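Local coordinates for putative branched-chain amino acid transport system substrate-binding protein (Rhodopseudomonas palustris, PDB 3TX6) that probably serves as the periplasmic solute-binding component of an ABC transporter, delivering lignin-derived aromatic acids such as p-coumaric acid for uptake, at residues 247-252 / 278-283; 284-289 / 328-333; 243-248 / 349-354. One frame throughout, in Å; residues are numbered along the deposited sequence. Where two conformers were deposited one is given.

Contact 1: 247-252 / 278-283; sequences PVMDPE and NSRSQF. With ENO (3-(4-hydroxy-phenyl)pyruvic acid), chain D.
The guanidinium of R280 and the carboxylate of E252 meet tip to tip with their planes only 6° apart, a bidentate end-on salt bridge joining the loop after strand 242-245 of this periplasmic binding protein fold to the residues leading into helix 282-304. NH1 of R280 donates to OE1 of E252 at 2.9 Å and NH2 to OE2 at 3.0 Å, each on the syn lone pair. Through its other hydrogen, on the side of CD, NH1 also donates to the backbone O of M249 (3.1 Å), nearly in the guanidinium plane, NH1 standing well above that carbonyl's plane. NE of R280 pairs with E272, so two acids and a carbonyl probably fix the planar group's rotation.

Nearer the helix start, selenomethionine M249 bends at chi2 (-65°), which lays SE 3.8 Å from CA of S281, while CG1 of V248 packs on the carbonyl O of S281. S281 N-caps the helix through OG to N of A284. On the ligand side, C8 of the hydroxyphenylpyruvate lies at the ring edge of F283, near CE1, and CB of Q282 sits over one ring face. NE2 of Q282, also bonded to Q117, donates almost straight (176°) to ligand phenol O3 at 3.0 Å.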
loop_
_atom_site.group_PDB
_atom_site.type_symbol
_atom_site.label_atom_id
_atom_site.label_comp_id
_atom_site.label_asym_id
_atom_site.label_seq_id
_atom_site.Cartn_x
_atom_site.Cartn_y
_atom_site.Cartn_z
ATOM N N PRO A 247 9.611 4.789 1.004
ATOM C CA PRO A 247 10.673 5.777 0.778
ATOM C C PRO A 247 10.362 6.778 -0.312
ATOM O O PRO A 247 11.054 7.794 -0.455
ATOM C CB PRO A 247 11.896 4.923 0.469
ATOM C CG PRO A 247 11.361 3.611 0.014
ATOM C CD PRO A 247 10.085 3.405 0.774
ATOM N N VAL A 248 9.347 6.494 -1.123
ATOM C CA VAL A 248 8.948 7.419 -2.194
ATOM C C VAL A 248 8.545 8.764 -1.647
ATOM O O VAL A 248 8.526 9.751 -2.374
ATOM C CB VAL A 248 7.747 6.861 -3.052
ATOM C CG1 VAL A 248 6.404 6.912 -2.285
ATOM C CG2 VAL A 248 7.700 7.568 -4.418
HETATM N N MSE A 249 8.205 8.820 -0.378
HETATM C CA MSE A 249 7.807 10.092 0.171
HETATM C C MSE A 249 8.992 11.030 0.323
HETATM O O MSE A 249 8.793 12.256 0.408
HETATM C CB MSE A 249 7.084 9.921 1.489
HETATM C CG MSE A 249 5.711 9.285 1.307
HETATM SE SE MSE A 249 4.424 10.371 0.292
HETATM C CE MSE A 249 3.981 11.591 1.771
ATOM N N ASP A 250 10.219 10.509 0.326
ATOM C CA ASP A 250 11.411 11.390 0.391
ATOM C C ASP A 250 12.620 10.842 -0.350
ATOM O O ASP A 250 13.607 10.495 0.277
ATOM C CB ASP A 250 11.747 11.653 1.870
ATOM C CG ASP A 250 12.844 12.682 2.077
ATOM O OD1 ASP A 250 13.167 13.435 1.160
ATOM O OD2 ASP A 250 13.397 12.716 3.204
ATOM N N PRO A 251 12.579 10.837 -1.699
ATOM C CA PRO A 251 13.761 10.393 -2.419
ATOM C C PRO A 251 14.954 11.357 -2.239
ATOM O O PRO A 251 16.129 10.939 -2.258
ATOM C CB PRO A 251 13.299 10.354 -3.879
ATOM C CG PRO A 251 11.823 10.189 -3.770
ATOM C CD PRO A 251 11.426 11.008 -2.591
ATOM N N GLU A 252 14.651 12.624 -2.083
ATOM C CA GLU A 252 15.671 13.643 -1.860
ATOM C C GLU A 252 16.552 13.320 -0.638
ATOM O O GLU A 252 17.754 13.626 -0.628
ATOM C CB GLU A 252 15.018 15.029 -1.675
ATOM C CG GLU A 252 14.239 15.553 -2.883
ATOM C CD GLU A 252 12.788 15.120 -2.958
ATOM O OE1 GLU A 252 12.317 14.252 -2.192
ATOM O OE2 GLU A 252 12.106 15.639 -3.838
ATOM N N ASN A 278 4.555 18.617 -3.897
ATOM C CA ASN A 278 4.130 17.770 -2.777
ATOM C C ASN A 278 2.832 16.987 -2.964
ATOM O O ASN A 278 2.198 16.586 -1.995
ATOM C CB ASN A 278 4.050 18.560 -1.501
ATOM C CG ASN A 278 5.359 18.600 -0.836
ATOM O OD1 ASN A 278 5.895 19.657 -0.647
ATOM N ND2 ASN A 278 5.935 17.409 -0.545
ATOM N N SER A 279 2.517 16.699 -4.208
ATOM C CA SER A 279 1.407 15.815 -4.507
ATOM C C SER A 279 1.815 14.343 -4.561
ATOM O O SER A 279 0.963 13.507 -4.807
ATOM C CB SER A 279 0.664 16.200 -5.804
ATOM O OG SER A 279 1.518 16.194 -6.925
ATOM N N ARG A 280 3.090 14.032 -4.300
ATOM C CA ARG A 280 3.545 12.633 -4.211
ATOM C C ARG A 280 2.700 11.883 -3.184
ATOM O O ARG A 280 2.208 12.462 -2.221
ATOM C CB ARG A 280 4.990 12.614 -3.790
ATOM C CG ARG A 280 5.257 13.183 -2.379
ATOM C CD ARG A 280 6.720 13.379 -2.060
ATOM N NE ARG A 280 7.347 14.327 -2.958
ATOM C CZ ARG A 280 8.657 14.596 -2.962
ATOM N NH1 ARG A 280 9.450 13.998 -2.081
ATOM N NH2 ARG A 280 9.160 15.468 -3.846
ATOM N N SER A 281 2.591 10.577 -3.368
ATOM C CA SER A 281 1.888 9.701 -2.433
ATOM C C SER A 281 2.476 8.297 -2.402
ATOM O O SER A 281 3.040 7.800 -3.369
ATOM C CB SER A 281 0.383 9.638 -2.711
ATOM O OG SER A 281 0.122 9.039 -3.964
ATOM N N GLN A 282 2.240 7.673 -1.268
ATOM C CA GLN A 282 2.364 6.216 -1.077
ATOM C C GLN A 282 1.700 5.455 -2.206
ATOM O O GLN A 282 2.233 4.464 -2.698
ATOM C CB GLN A 282 1.700 5.851 0.254
ATOM C CG GLN A 282 1.690 4.382 0.665
ATOM C CD GLN A 282 3.022 3.829 1.134
ATOM O OE1 GLN A 282 4.006 4.571 1.304
ATOM N NE2 GLN A 282 3.047 2.521 1.354
ATOM N N PHE A 283 0.527 5.924 -2.596
ATOM C CA PHE A 283 -0.402 5.144 -3.444
ATOM C C PHE A 283 -0.042 5.198 -4.930
ATOM O O PHE A 283 0.029 4.160 -5.615
ATOM C CB PHE A 283 -1.842 5.621 -3.156
ATOM C CG PHE A 283 -2.082 5.706 -1.683
ATOM C CD1 PHE A 283 -2.048 4.566 -0.931
ATOM C CD2 PHE A 283 -2.252 6.936 -1.033
ATOM C CE1 PHE A 283 -2.140 4.626 0.441
ATOM C CE2 PHE A 283 -2.374 6.997 0.354
ATOM C CZ PHE A 283 -2.319 5.828 1.100
HETATM O O4 ENO D . -5.157 -1.581 2.483
HETATM C C9 ENO D . -3.189 0.790 1.020
HETATM C C8 ENO D . -1.883 0.856 0.580
HETATM C C7 ENO D . -0.815 0.905 1.490
HETATM C C6 ENO D . -1.095 0.788 2.837
HETATM C C5 ENO D . -2.408 0.740 3.297
HETATM C C4 ENO D . -3.479 0.725 2.387
HETATM O O3 ENO D . 0.481 0.946 0.991
HETATM C C3 ENO D . -4.903 0.742 2.868
HETATM C C2 ENO D . -5.643 -0.538 2.952
HETATM C C1 ENO D . -6.997 -0.490 3.484
HETATM O O2 ENO D . -7.649 -1.555 3.507
HETATM O O1 ENO D . -7.491 0.595 3.914
#

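Contact 2: 284-289 / 328-333; sequences AAHSFD and ASQGVY. With ENO (3-(4-hydroxy-phenyl)pyruvic acid), chain D.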
loop_
_atom_site.group_PDB
_atom_site.type_symbol
_atom_site.label_atom_id
_atom_site.label_comp_id
_atom_site.label_asym_id
_atom_site.label_seq_id
_atom_site.Cartn_x
_atom_site.Cartn_y
_atom_site.Cartn_z
ATOM N N ALA A 284 0.263 6.408 -5.425
ATOM C CA ALA A 284 0.744 6.566 -6.807
ATOM C C ALA A 284 1.921 5.578 -7.064
ATOM O O ALA A 284 2.069 5.019 -8.138
ATOM C CB ALA A 284 1.196 7.989 -7.066
ATOM N N ALA A 285 2.801 5.470 -6.068
ATOM C CA ALA A 285 3.984 4.670 -6.156
ATOM C C ALA A 285 3.670 3.199 -6.358
ATOM O O ALA A 285 4.458 2.503 -7.003
ATOM C CB ALA A 285 4.849 4.906 -4.922
ATOM N N HIS A 286 2.572 2.693 -5.807
ATOM C CA HIS A 286 2.285 1.265 -5.969
ATOM C C HIS A 286 1.952 0.901 -7.394
ATOM O O HIS A 286 2.435 -0.128 -7.870
ATOM C CB HIS A 286 1.211 0.767 -5.017
ATOM C CG HIS A 286 1.544 0.934 -3.571
ATOM N ND1 HIS A 286 2.785 0.704 -3.038
ATOM C CD2 HIS A 286 0.727 1.326 -2.516
ATOM C CE1 HIS A 286 2.730 0.933 -1.696
ATOM N NE2 HIS A 286 1.486 1.313 -1.383
ATOM N N SER A 287 1.118 1.688 -8.083
ATOM C CA SER A 287 0.871 1.400 -9.492
ATOM C C SER A 287 2.127 1.624 -10.355
ATOM O O SER A 287 2.459 0.800 -11.204
ATOM C CB SER A 287 -0.361 2.116 -10.071
ATOM O OG SER A 287 -0.194 3.440 -9.923
ATOM N N PHE A 288 2.860 2.705 -10.109
ATOM C CA PHE A 288 4.123 2.949 -10.795
ATOM C C PHE A 288 5.077 1.756 -10.628
ATOM O O PHE A 288 5.676 1.283 -11.593
ATOM C CB PHE A 288 4.743 4.240 -10.272
ATOM C CG PHE A 288 6.021 4.630 -10.929
ATOM C CD1 PHE A 288 6.004 5.392 -12.093
ATOM C CD2 PHE A 288 7.237 4.310 -10.376
ATOM C CE1 PHE A 288 7.158 5.809 -12.687
ATOM C CE2 PHE A 288 8.410 4.750 -10.976
ATOM C CZ PHE A 288 8.362 5.477 -12.137
ATOM N N ASP A 289 5.220 1.297 -9.389
ATOM C CA ASP A 289 6.159 0.213 -9.091
ATOM C C ASP A 289 5.700 -1.108 -9.714
ATOM O O ASP A 289 6.522 -1.919 -10.104
ATOM C CB ASP A 289 6.297 0.048 -7.599
ATOM C CG ASP A 289 7.075 1.168 -6.947
ATOM O OD1 ASP A 289 7.620 2.018 -7.684
ATOM O OD2 ASP A 289 7.185 1.149 -5.705
ATOM N N ALA A 328 12.387 -0.483 -7.250
ATOM C CA ALA A 328 11.195 0.367 -7.490
ATOM C C ALA A 328 11.190 1.514 -6.495
ATOM O O ALA A 328 12.089 1.622 -5.642
ATOM C CB ALA A 328 9.900 -0.460 -7.414
ATOM N N SER A 329 10.219 2.403 -6.615
ATOM C CA SER A 329 10.221 3.603 -5.757
ATOM C C SER A 329 9.986 3.282 -4.281
ATOM O O SER A 329 10.480 3.997 -3.384
ATOM C CB SER A 329 9.205 4.644 -6.240
ATOM O OG SER A 329 7.899 4.215 -6.013
ATOM N N GLN A 330 9.267 2.185 -4.006
ATOM C CA GLN A 330 8.894 1.843 -2.625
ATOM C C GLN A 330 9.759 0.774 -1.951
ATOM O O GLN A 330 9.541 0.475 -0.778
ATOM C CB GLN A 330 7.416 1.423 -2.598
ATOM C CG GLN A 330 6.474 2.569 -2.954
ATOM C CD GLN A 330 6.289 3.521 -1.784
ATOM O OE1 GLN A 330 7.294 4.012 -1.237
ATOM N NE2 GLN A 330 5.035 3.776 -1.353
ATOM N N GLY A 331 10.689 0.183 -2.700
ATOM C CA GLY A 331 11.471 -0.910 -2.174
ATOM C C GLY A 331 12.206 -1.671 -3.247
ATOM O O GLY A 331 12.093 -1.317 -4.444
ATOM N N VAL A 332 12.898 -2.733 -2.812
ATOM C CA VAL A 332 13.634 -3.601 -3.712
ATOM C C VAL A 332 12.990 -4.965 -3.497
ATOM O O VAL A 332 13.089 -5.532 -2.398
ATOM C CB VAL A 332 15.140 -3.619 -3.436
ATOM C CG1 VAL A 332 15.818 -4.588 -4.397
ATOM C CG2 VAL A 332 15.696 -2.160 -3.493
ATOM N N TYR A 333 12.336 -5.473 -4.537
ATOM C CA TYR A 333 11.478 -6.656 -4.421
ATOM C C TYR A 333 12.220 -7.944 -4.817
ATOM O O TYR A 333 12.821 -8.011 -5.883
ATOM C CB TYR A 333 10.264 -6.514 -5.332
ATOM C CG TYR A 333 9.274 -5.448 -4.876
ATOM C CD1 TYR A 333 9.448 -4.116 -5.211
ATOM C CD2 TYR A 333 8.186 -5.768 -4.068
ATOM C CE1 TYR A 333 8.572 -3.131 -4.766
ATOM C CE2 TYR A 333 7.299 -4.782 -3.611
ATOM C CZ TYR A 333 7.495 -3.458 -3.979
ATOM O OH TYR A 333 6.649 -2.464 -3.547
HETATM O O4 ENO D . -5.157 -1.581 2.483
HETATM C C9 ENO D . -3.189 0.790 1.020
HETATM C C8 ENO D . -1.883 0.856 0.580
HETATM C C7 ENO D . -0.815 0.905 1.490
HETATM C C6 ENO D . -1.095 0.788 2.837
HETATM C C5 ENO D . -2.408 0.740 3.297
HETATM C C4 ENO D . -3.479 0.725 2.387
HETATM O O3 ENO D . 0.481 0.946 0.991
HETATM C C3 ENO D . -4.903 0.742 2.868
HETATM C C2 ENO D . -5.643 -0.538 2.952
HETATM C C1 ENO D . -6.997 -0.490 3.484
HETATM O O2 ENO D . -7.649 -1.555 3.507
HETATM O O1 ENO D . -7.491 0.595 3.914
HETATM O O HOH W 1 5.130 -0.199 -4.455
#
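OD1 of D289 accepts two bonds from S329, from the hydroxyl OG and from the backbone N, both at 2.8 Å and from opposite faces of the carboxylate plane. The other oxygen, OD2, takes the backbone N of Q330 at 2.9 Å on its syn side. This buried carboxylate on helix 282-304 thus binds the turn of the β-hairpin formed by strands 326-328 and 331-333, in a fold of the periplasmic binding protein type. OG of S329 lies between its own backbone N and carbonyl carbon (chi1 70°), which lets hydroxyl and amide of one residue converge on the same oxygen.

Apolar atoms close in around the acid: CB of A328 lies 3.3 Å from CG of D289, and CB of A285 touches both OG of S329 and CG of Q330. Replacing D289 by an alanine would probably leave the amides of S329 and Q330 and the S329 hydroxyl without their acceptor and free the hairpin turn to shift.

Toward the ligand, the side chain of Q330 crosses that of H286 at about a right angle, NE2 of Q330 lying 3.7 Å from CE1 of H286. One water, in the plane of the H286 ring at its edge, bonds ND1 of H286 and donates to OD2 of D289 and to OH of Y333, whose hydroxyl is also bonded to the carbonyl of M115. The water would probably help fix the imidazole's rotation. At the far end of that ring, NE2 of H286 lies 2.6 Å from phenol O3 of the hydroxyphenylpyruvate, a short hydrogen bond.

Contact 3: 243-248 / 349-354; sequences MASGPV and ILLTVK
In L351, CG stands anti to the carbonyl carbon and an extended chi2 (175°) carries CD1 to within 3.5 Å of both CB and OG of S245, whose OG stands anti to its backbone N. The two residues lie on one face of an antiparallel strand pair, 242-245 with 349-354, inside the mixed, otherwise largely parallel sheet of one lobe of the binding protein. M243 with L351 and S245 with I349 are hydrogen-bonded pairs, and A244 with L350 between them is a non-hydrogen-bonded pair.

N of L351 donates to O of M243 at 2.8 Å with an N-H...O angle of 173°, whereas the return bond from N of M243 to O of L351, as short, is bent to 137°. N of I349 reaches O of S245 at 2.9 Å.

On the opposite face, CD1 of L350 packs 3.6 Å from O of M243, where A244 and L350 are covered by helix 119-130. Past the strand end I349 follows the chain: its CG2 touches CB of P247 at 4.1 Å and its CG1 lies by the carbonyl O of G246. That same oxygen accepts OG of S245, on a lone pair, at 2.7 Å.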
loop_
_atom_site.group_PDB
_atom_site.type_symbol
_atom_site.label_atom_id
_atom_site.label_comp_id
_atom_site.label_asym_id
_atom_site.label_seq_id
_atom_site.Cartn_x
_atom_site.Cartn_y
_atom_site.Cartn_z
HETATM N N MSE A 243 4.773 8.142 11.363
HETATM C CA MSE A 243 4.010 7.493 10.291
HETATM C C MSE A 243 4.940 6.628 9.524
HETATM O O MSE A 243 6.024 7.079 9.108
HETATM C CB MSE A 243 3.384 8.569 9.400
HETATM C CG MSE A 243 2.793 7.895 8.175
HETATM SE SE MSE A 243 1.998 9.164 6.949
HETATM C CE MSE A 243 0.701 10.134 8.092
ATOM N N ALA A 244 4.555 5.364 9.359
ATOM C CA ALA A 244 5.318 4.441 8.514
ATOM C C ALA A 244 5.014 4.829 7.080
ATOM O O ALA A 244 3.854 5.133 6.740
ATOM C CB ALA A 244 4.917 2.983 8.777
ATOM N N SER A 245 6.055 4.874 6.244
ATOM C CA SER A 245 5.903 5.270 4.852
ATOM C C SER A 245 6.873 4.512 4.011
ATOM O O SER A 245 7.942 4.164 4.455
ATOM C CB SER A 245 6.242 6.745 4.729
ATOM O OG SER A 245 6.131 7.215 3.451
ATOM N N GLY A 246 6.499 4.286 2.769
ATOM C CA GLY A 246 7.470 3.935 1.770
ATOM C C GLY A 246 8.429 5.093 1.536
ATOM O O GLY A 246 8.104 6.252 1.803
ATOM N N PRO A 247 9.611 4.789 1.004
ATOM C CA PRO A 247 10.673 5.777 0.778
ATOM C C PRO A 247 10.362 6.778 -0.312
ATOM O O PRO A 247 11.054 7.794 -0.455
ATOM C CB PRO A 247 11.896 4.923 0.469
ATOM C CG PRO A 247 11.361 3.611 0.014
ATOM C CD PRO A 247 10.085 3.405 0.774
ATOM N N VAL A 248 9.347 6.494 -1.123
ATOM C CA VAL A 248 8.948 7.419 -2.194
ATOM C C VAL A 248 8.545 8.764 -1.647
ATOM O O VAL A 248 8.526 9.751 -2.374
ATOM C CB VAL A 248 7.747 6.861 -3.052
ATOM C CG1 VAL A 248 6.404 6.912 -2.285
ATOM C CG2 VAL A 248 7.700 7.568 -4.418
ATOM N N ILE A 349 10.618 4.062 5.512
ATOM C CA ILE A 349 11.200 5.143 6.289
ATOM C C ILE A 349 10.171 5.532 7.295
ATOM O O ILE A 349 9.003 5.116 7.216
ATOM C CB ILE A 349 11.583 6.357 5.430
ATOM C CG1 ILE A 349 10.333 7.004 4.751
ATOM C CG2 ILE A 349 12.620 5.968 4.387
ATOM C CD1 ILE A 349 10.666 8.273 3.993
ATOM N N LEU A 350 10.579 6.360 8.237
ATOM C CA LEU A 350 9.666 6.840 9.231
ATOM C C LEU A 350 9.525 8.344 9.022
ATOM O O LEU A 350 10.529 9.081 8.868
ATOM C CB LEU A 350 10.234 6.577 10.622
ATOM C CG LEU A 350 9.308 6.906 11.823
ATOM C CD1 LEU A 350 8.016 6.090 11.884
ATOM C CD2 LEU A 350 10.075 6.740 13.140
ATOM N N LEU A 351 8.286 8.789 8.960
ATOM C CA LEU A 351 7.961 10.231 8.774
ATOM C C LEU A 351 7.391 10.820 9.991
ATOM O O LEU A 351 6.674 10.164 10.785
ATOM C CB LEU A 351 6.922 10.432 7.669
ATOM C CG LEU A 351 7.278 10.050 6.238
ATOM C CD1 LEU A 351 6.065 10.222 5.320
ATOM C CD2 LEU A 351 8.495 10.863 5.848
ATOM N N THR A 352 7.672 12.110 10.164
ATOM C CA THR A 352 6.884 12.894 11.076
ATOM C C THR A 352 6.337 14.115 10.310
ATOM O O THR A 352 6.626 14.291 9.133
ATOM C CB THR A 352 7.710 13.255 12.348
ATOM O OG1 THR A 352 6.847 13.759 13.348
ATOM C CG2 THR A 352 8.848 14.268 12.048
ATOM N N VAL A 353 5.500 14.902 10.982
ATOM C CA VAL A 353 4.941 16.150 10.453
ATOM C C VAL A 353 5.450 17.310 11.298
ATOM O O VAL A 353 5.255 17.327 12.523
ATOM C CB VAL A 353 3.417 16.074 10.452
ATOM C CG1 VAL A 353 2.828 17.416 10.059
ATOM C CG2 VAL A 353 2.941 15.005 9.475
ATOM N N LYS A 354 6.156 18.250 10.638
ATOM C CA LYS A 354 6.600 19.480 11.282
ATOM C C LYS A 354 6.301 20.654 10.350
ATOM O O LYS A 354 6.610 20.590 9.163
ATOM C CB LYS A 354 8.120 19.457 11.574
ATOM C CG LYS A 354 8.655 18.251 12.351
ATOM C CD LYS A 354 8.085 18.126 13.769
ATOM C CE LYS A 354 8.729 19.083 14.761
ATOM N NZ LYS A 354 8.286 18.705 16.126
#

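Contacts 1 and 3 share P247 and V248, just past strand 242-245, and their centres are about 9 Å apart; the centre of contact 2 is about 10 Å from that of contact 1 and about 15 Å from that of contact 3. Helix 282-304 serves both contacts 1 and 2, so Q282 and H286, four residues apart, reach the same ligand phenol oxygen. Q330 of contact 2 ties the three together: its NE2 is near OE1 of Q282 (3.0 Å, a weak bond) and its OE1 takes N of V248 at 3.2 Å. OE1 of Q282 in turn accepts N of G246 at 2.9 Å, connecting the phenol end of the pocket to the end of strand 242-245.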